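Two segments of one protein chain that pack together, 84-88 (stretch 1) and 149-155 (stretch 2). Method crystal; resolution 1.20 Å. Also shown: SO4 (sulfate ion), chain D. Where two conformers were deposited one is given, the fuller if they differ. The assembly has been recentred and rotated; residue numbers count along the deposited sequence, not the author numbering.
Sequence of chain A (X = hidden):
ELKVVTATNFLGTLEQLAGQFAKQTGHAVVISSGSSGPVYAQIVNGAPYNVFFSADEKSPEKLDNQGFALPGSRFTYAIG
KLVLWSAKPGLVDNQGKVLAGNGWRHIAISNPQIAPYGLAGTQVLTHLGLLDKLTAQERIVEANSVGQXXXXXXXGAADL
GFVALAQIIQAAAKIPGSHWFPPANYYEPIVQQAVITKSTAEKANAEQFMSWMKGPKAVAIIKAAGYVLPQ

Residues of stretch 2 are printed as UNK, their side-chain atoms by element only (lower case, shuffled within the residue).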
# COMPACT_ATOMS: atom_id res chain seq x y z
N LEU A 84 3.72 -6.08 11.03
CA LEU A 84 2.73 -6.54 12.00
C LEU A 84 2.71 -5.48 13.10
O LEU A 84 3.78 -5.15 13.68
CB LEU A 84 3.15 -7.88 12.59
CG LEU A 84 2.20 -8.39 13.69
CD1 LEU A 84 0.83 -8.73 13.14
CD2 LEU A 84 2.82 -9.60 14.38
N TRP A 85 1.56 -4.90 13.36
CA TRP A 85 1.46 -3.78 14.27
C TRP A 85 0.36 -4.02 15.28
O TRP A 85 -0.64 -4.67 15.01
CB TRP A 85 1.13 -2.53 13.43
CG TRP A 85 1.07 -1.23 14.17
CD1 TRP A 85 2.00 -0.73 15.05
CD2 TRP A 85 0.01 -0.27 14.12
NE1 TRP A 85 1.59 0.49 15.51
CE2 TRP A 85 0.38 0.80 14.97
CE3 TRP A 85 -1.19 -0.17 13.42
CZ2 TRP A 85 -0.43 1.92 15.14
CZ3 TRP A 85 -1.98 0.95 13.59
CH2 TRP A 85 -1.59 2.00 14.44
N SER A 86 0.55 -3.44 16.46
CA SER A 86 -0.50 -3.30 17.44
C SER A 86 -0.42 -1.87 17.99
O SER A 86 0.69 -1.34 18.20
CB SER A 86 -0.39 -4.28 18.60
OG SER A 86 -1.41 -4.05 19.58
N ALA A 87 -1.56 -1.30 18.34
CA ALA A 87 -1.57 -0.03 19.06
C ALA A 87 -1.06 -0.25 20.49
O ALA A 87 -0.67 0.73 21.14
CB ALA A 87 -2.97 0.57 19.10
N LYS A 88 -1.04 -1.46 21.01
CA LYS A 88 -0.60 -1.70 22.38
C LYS A 88 0.89 -1.90 22.46
O LYS A 88 1.43 -2.85 21.90
CB LYS A 88 -1.27 -2.97 22.93
CG LYS A 88 -0.89 -3.26 24.38
CD LYS A 88 -1.73 -4.32 25.06
CE LYS A 88 -1.30 -4.47 26.51
NZ LYS A 88 -1.87 -5.69 27.15
N UNK A 149 -7.45 -2.00 7.34
CA UNK A 149 -6.71 -2.79 8.32
C UNK A 149 -6.00 -1.87 9.30
O UNK A 149 -5.99 -2.11 10.51
c UNK A 149 -5.73 -3.71 7.61
N UNK A 150 -5.38 -0.82 8.74
CA UNK A 150 -4.70 0.15 9.61
C UNK A 150 -5.67 0.86 10.56
O UNK A 150 -5.38 0.99 11.74
n UNK A 150 -2.43 3.67 10.97
c UNK A 150 -3.45 4.32 10.45
c UNK A 150 -3.93 1.17 8.75
n UNK A 150 -4.08 3.51 9.61
c UNK A 150 -2.39 2.39 10.44
c UNK A 150 -3.43 2.30 9.59
N UNK A 151 -6.82 1.30 10.05
CA UNK A 151 -7.83 1.96 10.87
C UNK A 151 -8.28 1.07 12.02
O UNK A 151 -8.38 1.48 13.19
o UNK A 151 -10.09 2.71 10.92
c UNK A 151 -9.08 2.27 10.02
N UNK A 152 -8.56 -0.19 11.70
CA UNK A 152 -9.03 -1.14 12.71
C UNK A 152 -7.99 -1.39 13.77
O UNK A 152 -8.29 -1.54 14.96
c UNK A 152 -9.39 -2.45 12.03
o UNK A 152 -12.32 -2.22 12.78
c UNK A 152 -10.60 -2.38 11.12
n UNK A 152 -12.34 -0.68 11.16
c UNK A 152 -11.83 -1.76 11.75
N UNK A 153 -6.71 -1.46 13.37
CA UNK A 153 -5.64 -1.68 14.32
C UNK A 153 -5.38 -0.43 15.15
O UNK A 153 -5.17 -0.50 16.36
c UNK A 153 -3.32 -2.62 14.58
c UNK A 153 -4.37 -2.14 13.59
o UNK A 153 -4.68 -3.25 12.73
N UNK A 154 -5.41 0.74 14.50
CA UNK A 154 -5.10 1.99 15.17
C UNK A 154 -6.08 2.34 16.29
O UNK A 154 -5.70 2.99 17.26
c UNK A 154 -5.04 3.14 14.18
N UNK A 155 -7.33 1.96 16.12
CA UNK A 155 -8.34 2.21 17.15
C UNK A 155 -8.39 1.11 18.20
O UNK A 155 -9.15 1.24 19.18
o UNK A 155 -10.03 1.03 15.90
c UNK A 155 -9.72 2.28 16.47
S SO4 D . -12.52 2.13 8.32
O1 SO4 D . -12.86 3.51 8.82
O2 SO4 D . -11.99 1.34 9.47
O3 SO4 D . -11.49 2.22 7.24
O4 SO4 D . -13.75 1.47 7.79
O HOH W 1 -4.21 -2.47 18.01

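Position 149 carries a single side-chain carbon, CB, which lies 8.2 Å from CE3 of Trp85, the nearest atom of stretch 1, and so touches none of it. One carbon and nothing more makes it Ala149, a small residue suited to a buried place in a helix.

Position 150 has one carbon followed by a five-membered ring of three carbons and two nitrogens, which only histidine provides. His150 leaves the helix sideways, but with chi1 at t its ring comes nearer the strand, and its CD2 lies 3.5 Å from CZ3 of Trp85. The planes of the imidazole and the six-membered indole ring are 9° from parallel, yet their centroids are 5.3 Å apart, so the rings are slid past one another and barely overlap. A flat side chain suits this place because it can lie alongside the indole.

At position 151 one carbon bears one oxygen, and its CB points away from stretch 1. This is Ser151, exposed, whose OG donates a hydrogen bond to O2 of the sulfate at 2.8 Å. Position 152 has a chain of three carbons, the third carrying an oxygen and a nitrogen: a primary amide, hence Gln152. It too points away, and its NE2 donates to the same sulfate O2 at 2.7 Å; polar groups serve this side of the helix well.

Position 153 is branched, one carbon holding an oxygen and a carbon, and it points toward the strand. The terminal carbon lies 3.4 Å from both O and CE3 of Trp85. It is Thr153, whose two branches do different work: methyl CG2 packs on the tryptophan, while OG1 turns back to donate to O of Ala149 at 2.8 Å, satisfying the hydroxyl within its own helix.

Position 154 again has one carbon, 3.6 Å from CH2 of Trp85. Ala154 is short enough to let the indole close on the backbone as well, where CZ3 of Trp85 lies 3.6 Å from N of Ala154.

Position 155, one carbon and one oxygen, points away from the strand and is Ser155, a polar residue at an exposed site.

The contact is thus one of packing, with no direct hydrogen bond between the stretches. Trp85 reaches toward the helix and meets His150, Thr153 and Ala154, while CB of Ala87 sits 3.7 Å from O of Thr153. A water bridges the backbones, accepting from N of Ala87 at 2.9 Å and donating to O of Thr153 at 2.7 Å. Together the two stretches bury 240 Å².

Stretch 2 (149-155) AHSQTAS
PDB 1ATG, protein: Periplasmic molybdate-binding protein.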